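Local coordinates for protein Alpha/beta hydrolase (Streptomyces albidoflavus, PDB 6KSU) that probably cyclises non-ribosomal peptides by macrolactamization, joining residues of opposite chirality, on a fold of the penicillin-binding protein and beta-lactamase family, at residues 31-36 and 59-63; 44-50 and 346-352; 65-69 and 227-231; 342-346 and 370-374. One frame throughout, in Å; residues are numbered along the deposited sequence.

Interaction 1: 31-36 and 59-63; sequences VGALFE and EYATG
Apolar packing between helix 31-36 and strand 59-63 centres on Y60, whose side chain leans from the strand over the N-terminal turn of the segment. The ring meets the helix obliquely: its CE1 comes to 3.3 Å from G32 CA, while CE2 lies 3.5 Å from V31 CG1. The V31 and Y60 side chains cross at about a right angle. G32 has no side chain, and the ring therefore rests close against the helix backbone at this point. One turn on, F35 slides past Y60 in the opposite direction, with its CD2 3.6 Å from Y60 CB; its CE2 continues to T62 CG2 at 3.9 Å. The two segment axes approach to 9.3 Å and run at 23° to each other. The arrangement lays the N-terminal helix 23-41 on the antiparallel sheet of the beta-lactamase-like fold, in which strand 56-63 is an outermost strand; V31 and F35 also reach L49 on the adjoining strand 46-53. Polar contact across the segments is carried by one side-chain hydrogen bond, at the C-terminal end of the contact. T62 OG1 donates to E36 OE2 over 2.9 Å and meets the oxygen from above the carboxylate plane, 39° out of it. The bend of the E36 chain at chi2 (67°) turns the carboxylate back to the strand, although its CB does not point there. The hydroxyl of Y60 is held by the backbone O of R28, one turn before V31 on the same helix.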
loop_
_atom_site.group_PDB
_atom_site.type_symbol
_atom_site.label_atom_id
_atom_site.label_comp_id
_atom_site.label_asym_id
_atom_site.label_seq_id
_atom_site.Cartn_x
_atom_site.Cartn_y
_atom_site.Cartn_z
ATOM N N VAL A 31 -12.086 22.977 -3.353
ATOM C CA VAL A 31 -11.672 21.580 -3.442
ATOM C C VAL A 31 -12.707 20.780 -4.225
ATOM O O VAL A 31 -12.379 20.095 -5.204
ATOM C CB VAL A 31 -11.425 20.992 -2.039
ATOM C CG1 VAL A 31 -11.446 19.464 -2.079
ATOM C CG2 VAL A 31 -10.107 21.466 -1.494
ATOM N N GLY A 32 -13.973 20.875 -3.820
ATOM C CA GLY A 32 -15.029 20.231 -4.585
ATOM C C GLY A 32 -15.023 20.628 -6.049
ATOM O O GLY A 32 -15.164 19.780 -6.936
ATOM N N ALA A 33 -14.858 21.922 -6.323
ATOM C CA ALA A 33 -14.801 22.361 -7.712
ATOM C C ALA A 33 -13.577 21.789 -8.409
ATOM O O ALA A 33 -13.653 21.405 -9.581
ATOM C CB ALA A 33 -14.800 23.888 -7.786
ATOM N N LEU A 34 -12.458 21.681 -7.693
ATOM C CA LEU A 34 -11.265 21.079 -8.271
ATOM C C LEU A 34 -11.489 19.599 -8.547
ATOM O O LEU A 34 -11.223 19.114 -9.655
ATOM C CB LEU A 34 -10.079 21.281 -7.335
ATOM C CG LEU A 34 -8.749 20.876 -7.957
ATOM C CD1 LEU A 34 -8.400 21.868 -9.063
ATOM C CD2 LEU A 34 -7.661 20.795 -6.916
ATOM N N PHE A 35 -12.009 18.878 -7.547
ATOM C CA PHE A 35 -12.309 17.451 -7.681
ATOM C C PHE A 35 -13.213 17.174 -8.877
ATOM O O PHE A 35 -12.970 16.244 -9.654
ATOM C CB PHE A 35 -12.947 16.974 -6.369
ATOM C CG PHE A 35 -13.427 15.549 -6.373
ATOM C CD1 PHE A 35 -12.543 14.496 -6.479
ATOM C CD2 PHE A 35 -14.779 15.266 -6.215
ATOM C CE1 PHE A 35 -13.001 13.172 -6.415
ATOM C CE2 PHE A 35 -15.250 13.947 -6.169
ATOM C CZ PHE A 35 -14.374 12.907 -6.274
ATOM N N GLU A 36 -14.261 17.983 -9.050
ATOM C CA GLU A 36 -15.180 17.783 -10.168
ATOM C C GLU A 36 -14.481 17.985 -11.505
ATOM O O GLU A 36 -14.584 17.142 -12.412
ATOM C CB GLU A 36 -16.371 18.727 -10.038
ATOM C CG GLU A 36 -17.671 18.078 -10.417
ATOM C CD GLU A 36 -18.040 16.988 -9.440
ATOM O OE1 GLU A 36 -18.588 17.302 -8.352
ATOM O OE2 GLU A 36 -17.775 15.816 -9.767
ATOM N N GLU A 59 -17.216 15.985 2.237
ATOM C CA GLU A 59 -17.446 14.726 1.531
ATOM C C GLU A 59 -17.874 15.023 0.105
ATOM O O GLU A 59 -18.962 15.562 -0.121
ATOM C CB GLU A 59 -18.508 13.863 2.216
ATOM C CG GLU A 59 -18.310 13.608 3.693
ATOM C CD GLU A 59 -19.304 12.580 4.219
ATOM O OE1 GLU A 59 -18.947 11.380 4.224
ATOM O OE2 GLU A 59 -20.458 12.961 4.587
ATOM N N TYR A 60 -17.035 14.650 -0.850
ATOM C CA TYR A 60 -17.339 14.833 -2.254
ATOM C C TYR A 60 -17.493 13.457 -2.875
ATOM O O TYR A 60 -16.796 12.515 -2.486
ATOM C CB TYR A 60 -16.237 15.625 -2.935
ATOM C CG TYR A 60 -15.806 16.880 -2.178
ATOM C CD1 TYR A 60 -16.499 18.087 -2.310
ATOM C CD2 TYR A 60 -14.696 16.863 -1.343
ATOM C CE1 TYR A 60 -16.098 19.235 -1.621
ATOM C CE2 TYR A 60 -14.290 18.007 -0.656
ATOM C CZ TYR A 60 -14.990 19.194 -0.805
ATOM O OH TYR A 60 -14.571 20.323 -0.117
ATOM N N ALA A 61 -18.430 13.330 -3.812
ATOM C CA ALA A 61 -18.703 12.053 -4.455
ATOM C C ALA A 61 -19.397 12.330 -5.769
ATOM O O ALA A 61 -20.300 13.165 -5.820
ATOM C CB ALA A 61 -19.590 11.146 -3.603
ATOM N N THR A 62 -18.998 11.606 -6.818
ATOM C CA THR A 62 -19.537 11.877 -8.139
ATOM C C THR A 62 -19.471 10.612 -8.979
ATOM O O THR A 62 -18.745 9.660 -8.663
ATOM C CB THR A 62 -18.774 13.028 -8.796
ATOM O OG1 THR A 62 -19.493 13.516 -9.930
ATOM C CG2 THR A 62 -17.346 12.580 -9.207
ATOM N N GLY A 63 -20.263 10.607 -10.053
ATOM C CA GLY A 63 -20.124 9.580 -11.064
ATOM C C GLY A 63 -20.863 8.299 -10.738
ATOM O O GLY A 63 -21.803 8.270 -9.950
#

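Interaction 2: 44-50 and 346-352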
loop_
_atom_site.group_PDB
_atom_site.type_symbol
_atom_site.label_atom_id
_atom_site.label_comp_id
_atom_site.label_asym_id
_atom_site.label_seq_id
_atom_site.Cartn_x
_atom_site.Cartn_y
_atom_site.Cartn_z
ATOM N N VAL A 44 -12.795 9.768 -15.042
ATOM C CA VAL A 44 -13.004 8.733 -14.037
ATOM C C VAL A 44 -14.474 8.341 -13.983
ATOM O O VAL A 44 -15.357 9.207 -13.966
ATOM C CB VAL A 44 -12.515 9.248 -12.678
ATOM C CG1 VAL A 44 -12.722 8.202 -11.623
ATOM C CG2 VAL A 44 -11.025 9.635 -12.800
ATOM N N THR A 45 -14.743 7.029 -13.954
ATOM C CA THR A 45 -16.125 6.556 -13.865
ATOM C C THR A 45 -16.838 7.125 -12.644
ATOM O O THR A 45 -17.955 7.646 -12.753
ATOM C CB THR A 45 -16.198 5.028 -13.835
ATOM O OG1 THR A 45 -15.471 4.485 -14.946
ATOM C CG2 THR A 45 -17.659 4.584 -13.966
ATOM N N GLY A 46 -16.211 7.029 -11.475
ATOM C CA GLY A 46 -16.783 7.510 -10.228
ATOM C C GLY A 46 -15.677 7.669 -9.210
ATOM O O GLY A 46 -14.606 7.056 -9.315
ATOM N N ALA A 47 -15.929 8.525 -8.226
ATOM C CA ALA A 47 -14.868 8.810 -7.271
ATOM C C ALA A 47 -15.474 9.373 -6.003
ATOM O O ALA A 47 -16.585 9.918 -6.001
ATOM C CB ALA A 47 -13.826 9.779 -7.865
ATOM N N GLN A 48 -14.733 9.207 -4.914
ATOM C CA GLN A 48 -15.042 9.868 -3.654
ATOM C C GLN A 48 -13.780 10.549 -3.172
ATOM O O GLN A 48 -12.683 9.995 -3.303
ATOM C CB GLN A 48 -15.533 8.906 -2.559
ATOM C CG GLN A 48 -16.756 8.092 -2.896
ATOM C CD GLN A 48 -16.925 6.912 -1.940
ATOM O OE1 GLN A 48 -15.946 6.360 -1.438
ATOM N NE2 GLN A 48 -18.176 6.536 -1.673
ATOM N N LEU A 49 -13.944 11.756 -2.642
ATOM C CA LEU A 49 -12.880 12.483 -1.972
ATOM C C LEU A 49 -13.440 12.987 -0.654
ATOM O O LEU A 49 -14.498 13.627 -0.617
ATOM C CB LEU A 49 -12.342 13.639 -2.831
ATOM C CG LEU A 49 -11.306 14.571 -2.179
ATOM C CD1 LEU A 49 -9.894 13.918 -2.095
ATOM C CD2 LEU A 49 -11.239 15.882 -2.923
ATOM N N SER A 50 -12.777 12.646 0.435
ATOM C CA SER A 50 -13.196 13.128 1.742
ATOM C C SER A 50 -12.006 13.805 2.384
ATOM O O SER A 50 -10.911 13.253 2.365
ATOM C CB SER A 50 -13.712 11.981 2.610
ATOM O OG SER A 50 -14.853 11.384 2.011
ATOM N N LEU A 346 -7.124 13.159 4.264
ATOM C CA LEU A 346 -7.897 13.145 3.037
ATOM C C LEU A 346 -7.714 11.795 2.369
ATOM O O LEU A 346 -6.635 11.195 2.418
ATOM C CB LEU A 346 -7.500 14.276 2.087
ATOM C CG LEU A 346 -6.132 14.404 1.410
ATOM C CD1 LEU A 346 -6.020 13.531 0.231
ATOM C CD2 LEU A 346 -6.014 15.817 0.913
ATOM N N ALA A 347 -8.776 11.314 1.775
ATOM C CA ALA A 347 -8.797 10.006 1.157
ATOM C C ALA A 347 -9.475 10.154 -0.180
ATOM O O ALA A 347 -10.392 10.968 -0.330
ATOM C CB ALA A 347 -9.536 8.977 2.004
ATOM N N LEU A 348 -9.000 9.390 -1.156
ATOM C CA LEU A 348 -9.578 9.413 -2.489
ATOM C C LEU A 348 -9.843 7.976 -2.888
ATOM O O LEU A 348 -8.950 7.128 -2.749
ATOM C CB LEU A 348 -8.628 10.100 -3.483
ATOM C CG LEU A 348 -9.030 10.103 -4.947
ATOM C CD1 LEU A 348 -10.205 11.001 -5.143
ATOM C CD2 LEU A 348 -7.864 10.491 -5.846
ATOM N N THR A 349 -11.074 7.687 -3.328
ATOM C CA THR A 349 -11.354 6.421 -3.997
ATOM C C THR A 349 -11.777 6.707 -5.432
ATOM O O THR A 349 -12.420 7.722 -5.709
ATOM C CB THR A 349 -12.408 5.570 -3.270
ATOM O OG1 THR A 349 -13.664 6.269 -3.125
ATOM C CG2 THR A 349 -11.887 5.145 -1.890
ATOM N N ALA A 350 -11.355 5.839 -6.349
ATOM C CA ALA A 350 -11.732 5.975 -7.743
ATOM C C ALA A 350 -11.914 4.579 -8.300
ATOM O O ALA A 350 -11.262 3.634 -7.856
ATOM C CB ALA A 350 -10.699 6.778 -8.545
ATOM N N ASN A 351 -12.821 4.450 -9.261
ATOM C CA ASN A 351 -13.158 3.141 -9.789
ATOM C C ASN A 351 -12.940 3.065 -11.302
ATOM O O ASN A 351 -13.624 2.308 -11.989
ATOM C CB ASN A 351 -14.588 2.732 -9.391
ATOM C CG ASN A 351 -15.701 3.519 -10.124
ATOM O OD1 ASN A 351 -15.517 4.666 -10.531
ATOM N ND2 ASN A 351 -16.876 2.899 -10.255
ATOM N N SER A 352 -11.945 3.781 -11.827
ATOM C CA SER A 352 -11.437 3.476 -13.166
ATOM C C SER A 352 -9.906 3.502 -13.168
ATOM O O SER A 352 -9.271 4.064 -12.277
ATOM C CB SER A 352 -11.977 4.438 -14.228
ATOM O OG SER A 352 -11.338 5.689 -14.106
#
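Strands 46-50 and 346-350 run antiparallel, 174° between directions and 4.6 Å between axes, with Q48-T349 and S50-A347 as hydrogen-bonded pairs and A47-A350 and L49-L348 as non-hydrogen-bonded ones. Each hydrogen-bonded pair makes two backbone bonds; for the first, T349 N to Q48 O measures 2.8 Å. A further bond, N351 N to G46 O at 3.2 Å, extends the pairing. The Q48 and T349 side chains lie side by side and point the same way. T349 OG1, placed between its backbone N and carbonyl carbon (chi1 58°), donates to Q48 OE1 over 2.8 Å, tilted 31° from the amide carbonyl plane. The same Q48 oxygen accepts from A261 N, and Q48 NE2 hydrogen-bonds to the carbonyl oxygens of T74 and T77; the buried amide is thus fixed in rotation. The other face is apolar: L348 CD1 lies 4.1 Å from L49 CB, and F35 of helix 23-41 packs on A47 and L348. V44, in the loop before the strand, brings CG1 to 3.9 Å from A350 CB. Helix 261-268 lies against S50 and A347 on the Q48 side. A central antiparallel sheet with helices on both faces is characteristic of the penicillin-binding protein and serine beta-lactamase fold.

Interaction 3: 65-69 and 227-231. With SO4 (sulfate ion), chain C.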
loop_
_atom_site.group_PDB
_atom_site.type_symbol
_atom_site.label_atom_id
_atom_site.label_comp_id
_atom_site.label_asym_id
_atom_site.label_seq_id
_atom_site.Cartn_x
_atom_site.Cartn_y
_atom_site.Cartn_z
ATOM N N ALA A 65 -21.221 4.161 -9.837
ATOM C CA ALA A 65 -20.705 2.972 -9.167
ATOM C C ALA A 65 -20.485 1.848 -10.159
ATOM O O ALA A 65 -19.542 1.052 -10.017
ATOM C CB ALA A 65 -21.671 2.517 -8.079
ATOM N N SER A 66 -21.355 1.763 -11.163
ATOM C CA SER A 66 -21.236 0.807 -12.250
ATOM C C SER A 66 -21.703 1.506 -13.519
ATOM O O SER A 66 -22.642 2.311 -13.487
ATOM C CB SER A 66 -22.059 -0.468 -11.961
ATOM O OG SER A 66 -22.095 -1.361 -13.068
ATOM N N VAL A 67 -21.003 1.269 -14.621
ATOM C CA VAL A 67 -21.506 1.822 -15.869
ATOM C C VAL A 67 -22.641 0.961 -16.387
ATOM O O VAL A 67 -23.617 1.492 -16.921
ATOM C CB VAL A 67 -20.386 1.966 -16.912
ATOM C CG1 VAL A 67 -20.987 2.226 -18.297
ATOM C CG2 VAL A 67 -19.501 3.125 -16.538
ATOM N N ARG A 68 -22.524 -0.364 -16.218
ATOM C CA ARG A 68 -23.573 -1.302 -16.603
ATOM C C ARG A 68 -24.895 -0.925 -15.957
ATOM O O ARG A 68 -25.857 -0.549 -16.641
ATOM C CB ARG A 68 -23.181 -2.717 -16.194
ATOM C CG ARG A 68 -21.796 -3.114 -16.524
ATOM C CD ARG A 68 -21.625 -4.595 -16.240
ATOM N NE ARG A 68 -20.749 -5.237 -17.214
ATOM C CZ ARG A 68 -20.234 -6.453 -17.070
ATOM N NH1 ARG A 68 -20.505 -7.156 -15.982
ATOM N NH2 ARG A 68 -19.453 -6.969 -18.016
ATOM N N THR A 69 -24.963 -1.044 -14.631
ATOM C CA THR A 69 -26.004 -0.406 -13.829
ATOM C C THR A 69 -25.970 1.071 -14.181
ATOM O O THR A 69 -24.969 1.550 -14.703
ATOM C CB THR A 69 -25.731 -0.610 -12.324
ATOM O OG1 THR A 69 -25.495 -1.997 -12.047
ATOM C CG2 THR A 69 -26.879 -0.147 -11.496
ATOM N N VAL A 227 -21.516 -1.421 -3.658
ATOM C CA VAL A 227 -20.097 -1.407 -3.968
ATOM C C VAL A 227 -19.903 -0.847 -5.367
ATOM O O VAL A 227 -20.779 -0.953 -6.236
ATOM C CB VAL A 227 -19.479 -2.816 -3.863
ATOM C CG1 VAL A 227 -19.312 -3.185 -2.423
ATOM C CG2 VAL A 227 -20.378 -3.826 -4.576
ATOM N N ALA A 228 -18.719 -0.269 -5.582
ATOM C CA ALA A 228 -18.316 0.200 -6.887
ATOM C C ALA A 228 -17.594 -0.910 -7.612
ATOM O O ALA A 228 -16.786 -1.625 -7.022
ATOM C CB ALA A 228 -17.406 1.422 -6.778
ATOM N N GLU A 229 -17.891 -1.042 -8.898
ATOM C CA GLU A 229 -17.111 -1.880 -9.789
ATOM C C GLU A 229 -15.960 -1.088 -10.407
ATOM O O GLU A 229 -15.956 0.153 -10.433
ATOM C CB GLU A 229 -17.998 -2.457 -10.891
ATOM C CG GLU A 229 -19.460 -2.576 -10.509
ATOM C CD GLU A 229 -20.180 -3.611 -11.346
ATOM O OE1 GLU A 229 -21.431 -3.652 -11.320
ATOM O OE2 GLU A 229 -19.487 -4.393 -12.029
ATOM N N GLY A 230 -14.951 -1.840 -10.880
ATOM C CA GLY A 230 -13.822 -1.255 -11.577
ATOM C C GLY A 230 -14.047 -1.124 -13.091
ATOM O O GLY A 230 -14.850 -1.836 -13.697
ATOM N N HIS A 231 -13.304 -0.198 -13.696
ATOM C CA HIS A 231 -13.527 0.230 -15.064
ATOM C C HIS A 231 -12.190 0.551 -15.710
ATOM O O HIS A 231 -11.237 0.940 -15.033
ATOM C CB HIS A 231 -14.452 1.466 -15.142
ATOM C CG HIS A 231 -15.806 1.264 -14.517
ATOM N ND1 HIS A 231 -15.995 1.154 -13.152
ATOM C CD2 HIS A 231 -17.037 1.153 -15.073
ATOM C CE1 HIS A 231 -17.283 0.987 -12.898
ATOM N NE2 HIS A 231 -17.937 0.985 -14.046
HETATM S S SO4 C . -20.134 -5.251 -20.693
HETATM O O1 SO4 C . -19.939 -4.354 -21.830
HETATM O O2 SO4 C . -19.144 -6.321 -20.765
HETATM O O3 SO4 C . -21.482 -5.826 -20.724
HETATM O O4 SO4 C . -19.974 -4.503 -19.451
#
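The H231 imidazole meets the 65-69 loop at its edge and near the ring plane, with A65 O, S66 CA and V67 N along its CE1-NE2 rim. Two loops of the beta-lactamase-like domain are joined here, one following edge strand 56-63 and the other leading into strand 231-232. V67 N donates to H231 NE2 over 3.1 Å, only 11° out of the ring plane, and V67 CG2 packs on H231 CD2 at 3.5 Å. As ND1 of the same ring pairs with the backbone O of N351, the imidazole bridges two chain segments and is probably set in rotation by both. The backbones meet where E229 N donates to A65 O at 2.9 Å, nearly straight out from the carbonyl. With chi1 at 173°, the S66 hydroxyl swings away from its own N to lie between E229 and T69: it gives a weak hydrogen bond to E229 OE1 at 3.0 Å and accepts from T69 N in an ST motif. The E229 chain is extended beyond CG, which carries its carboxylate out to this serine. R68 meets a sulfate, probably from the crystallisation liquor, edge-on: NE donates to sulfate O4 at a doubtfully short 2.5 Å, and NH2 adds weak bonds to O2 and O4.

Interaction 4: 342-346 and 370-374; sequences RSLAL and GLDVG
R342, in the turn just before strand 344-350, reaches across to loop 370-374 and satisfies two acceptors there with one guanidinium. Its NH1 donates to D372 OD1 at 3.1 Å, a salt bridge with an N-H...O angle of 169°; the carboxylate oxygen is met on its syn side, and the two flat groups are turned 55° against each other. Its NH2 donates to G370 O over 3.3 Å, again almost straight. Both acceptors sit at the edge of the group, in its plane, and the pair of bonds would fix its rotation. The bend of the R342 chain at chi3 (59°) brings the two terminal nitrogens round to the loop, while NE hydrogen-bonds to a malonate ion, probably from the crystallisation liquor. R342 N hydrogen-bonds to H339 ND1, at a G1 beta bulge in which S343 and L344 both face H339. Beneath the polar edge, L344 CD1 lies under one face of the guanidinium, offset toward its rim, and presses on L371 CD2 at 3.4 Å, a tight carbon contact. L346 and L371 reach toward each other tip to tip, CD2 to CD1 at 3.6 Å, and V373 CG2 approaches the same L346 methyl at 4.1 Å. The loop, which follows helix 355-365, thus closes over the beginning of strand 344-350, and L371 extends the packing to V51 and R53 of strand 46-53 and to L366.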
loop_
_atom_site.group_PDB
_atom_site.type_symbol
_atom_site.label_atom_id
_atom_site.label_comp_id
_atom_site.label_asym_id
_atom_site.label_seq_id
_atom_site.Cartn_x
_atom_site.Cartn_y
_atom_site.Cartn_z
ATOM N N ARG A 342 -1.120 19.123 11.631
ATOM C CA ARG A 342 -2.172 20.010 11.166
ATOM C C ARG A 342 -3.570 19.399 11.286
ATOM O O ARG A 342 -4.540 20.034 10.864
ATOM C CB ARG A 342 -1.890 20.421 9.716
ATOM C CG ARG A 342 -0.605 21.209 9.553
ATOM C CD ARG A 342 -0.196 21.376 8.087
ATOM N NE ARG A 342 -1.241 22.067 7.341
ATOM C CZ ARG A 342 -1.248 22.234 6.026
ATOM N NH1 ARG A 342 -0.248 21.767 5.287
ATOM N NH2 ARG A 342 -2.259 22.878 5.448
ATOM N N SER A 343 -3.701 18.199 11.860
ATOM C CA SER A 343 -4.995 17.536 12.031
ATOM C C SER A 343 -5.740 17.460 10.700
ATOM O O SER A 343 -6.899 17.883 10.573
ATOM C CB SER A 343 -5.836 18.235 13.099
ATOM O OG SER A 343 -5.185 18.225 14.358
ATOM N N LEU A 344 -5.045 16.932 9.685
ATOM C CA LEU A 344 -5.583 16.892 8.335
ATOM C C LEU A 344 -5.497 15.473 7.790
ATOM O O LEU A 344 -4.438 14.836 7.859
ATOM C CB LEU A 344 -4.831 17.868 7.437
ATOM C CG LEU A 344 -5.343 18.183 6.036
ATOM C CD1 LEU A 344 -4.492 19.322 5.558
ATOM C CD2 LEU A 344 -5.318 17.032 5.015
ATOM N N ALA A 345 -6.604 14.992 7.231
ATOM C CA ALA A 345 -6.655 13.701 6.566
ATOM C C ALA A 345 -7.541 13.816 5.337
ATOM O O ALA A 345 -8.576 14.491 5.363
ATOM C CB ALA A 345 -7.184 12.605 7.488
ATOM N N LEU A 346 -7.124 13.159 4.264
ATOM C CA LEU A 346 -7.897 13.145 3.037
ATOM C C LEU A 346 -7.714 11.795 2.369
ATOM O O LEU A 346 -6.635 11.195 2.418
ATOM C CB LEU A 346 -7.500 14.276 2.087
ATOM C CG LEU A 346 -6.132 14.404 1.410
ATOM C CD1 LEU A 346 -6.020 13.531 0.231
ATOM C CD2 LEU A 346 -6.014 15.817 0.913
ATOM N N GLY A 370 -4.533 25.432 -0.376
ATOM C CA GLY A 370 -3.775 25.274 0.853
ATOM C C GLY A 370 -3.462 23.845 1.253
ATOM O O GLY A 370 -2.868 23.629 2.323
ATOM N N LEU A 371 -3.838 22.863 0.432
ATOM C CA LEU A 371 -3.615 21.449 0.723
ATOM C C LEU A 371 -2.414 20.958 -0.074
ATOM O O LEU A 371 -2.549 20.361 -1.136
ATOM C CB LEU A 371 -4.850 20.628 0.381
ATOM C CG LEU A 371 -6.012 20.670 1.354
ATOM C CD1 LEU A 371 -6.777 19.366 1.285
ATOM C CD2 LEU A 371 -5.459 20.888 2.726
ATOM N N ASP A 372 -1.223 21.178 0.479
ATOM C CA ASP A 372 0.027 20.802 -0.184
ATOM C C ASP A 372 0.479 19.429 0.319
ATOM O O ASP A 372 1.355 19.296 1.180
ATOM C CB ASP A 372 1.092 21.875 0.044
ATOM C CG ASP A 372 1.139 22.370 1.488
ATOM O OD1 ASP A 372 0.136 22.215 2.230
ATOM O OD2 ASP A 372 2.200 22.903 1.883
ATOM N N VAL A 373 -0.135 18.386 -0.243
ATOM C CA VAL A 373 0.248 17.031 0.128
ATOM C C VAL A 373 1.681 16.783 -0.317
ATOM O O VAL A 373 2.119 17.282 -1.360
ATOM C CB VAL A 373 -0.717 16.010 -0.499
ATOM C CG1 VAL A 373 -0.424 14.604 0.033
ATOM C CG2 VAL A 373 -2.158 16.414 -0.253
ATOM N N GLY A 374 2.427 16.016 0.473
ATOM C CA GLY A 374 3.796 15.724 0.092
ATOM C C GLY A 374 3.854 14.937 -1.203
ATOM O O GLY A 374 2.904 14.246 -1.580
#

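In the fold
Interactions 1, 2 and 4 all reach the seven-stranded antiparallel sheet, where strands 56-63, 46-53 and 344-350 lie side by side. Interactions 1 and 2 are 9 Å apart between centres and touch through probable backbone hydrogen bonds, Y60 N to L49 O and T62 N to A47 O; their segments alternate along the chain. Interaction 3, centred 12 Å from interaction 2, falls within the long chain stretch between that contact's segments, and N351 joins them through E229 and H231. Interaction 4 shares L346 with interaction 2, 17 Å between centres. Strand 46-53, flanked by strand 56-63 and packed on by the N-terminal helix, thus pairs with a strand nearly 300 residues later in one sheet of the beta-lactamase-like domain.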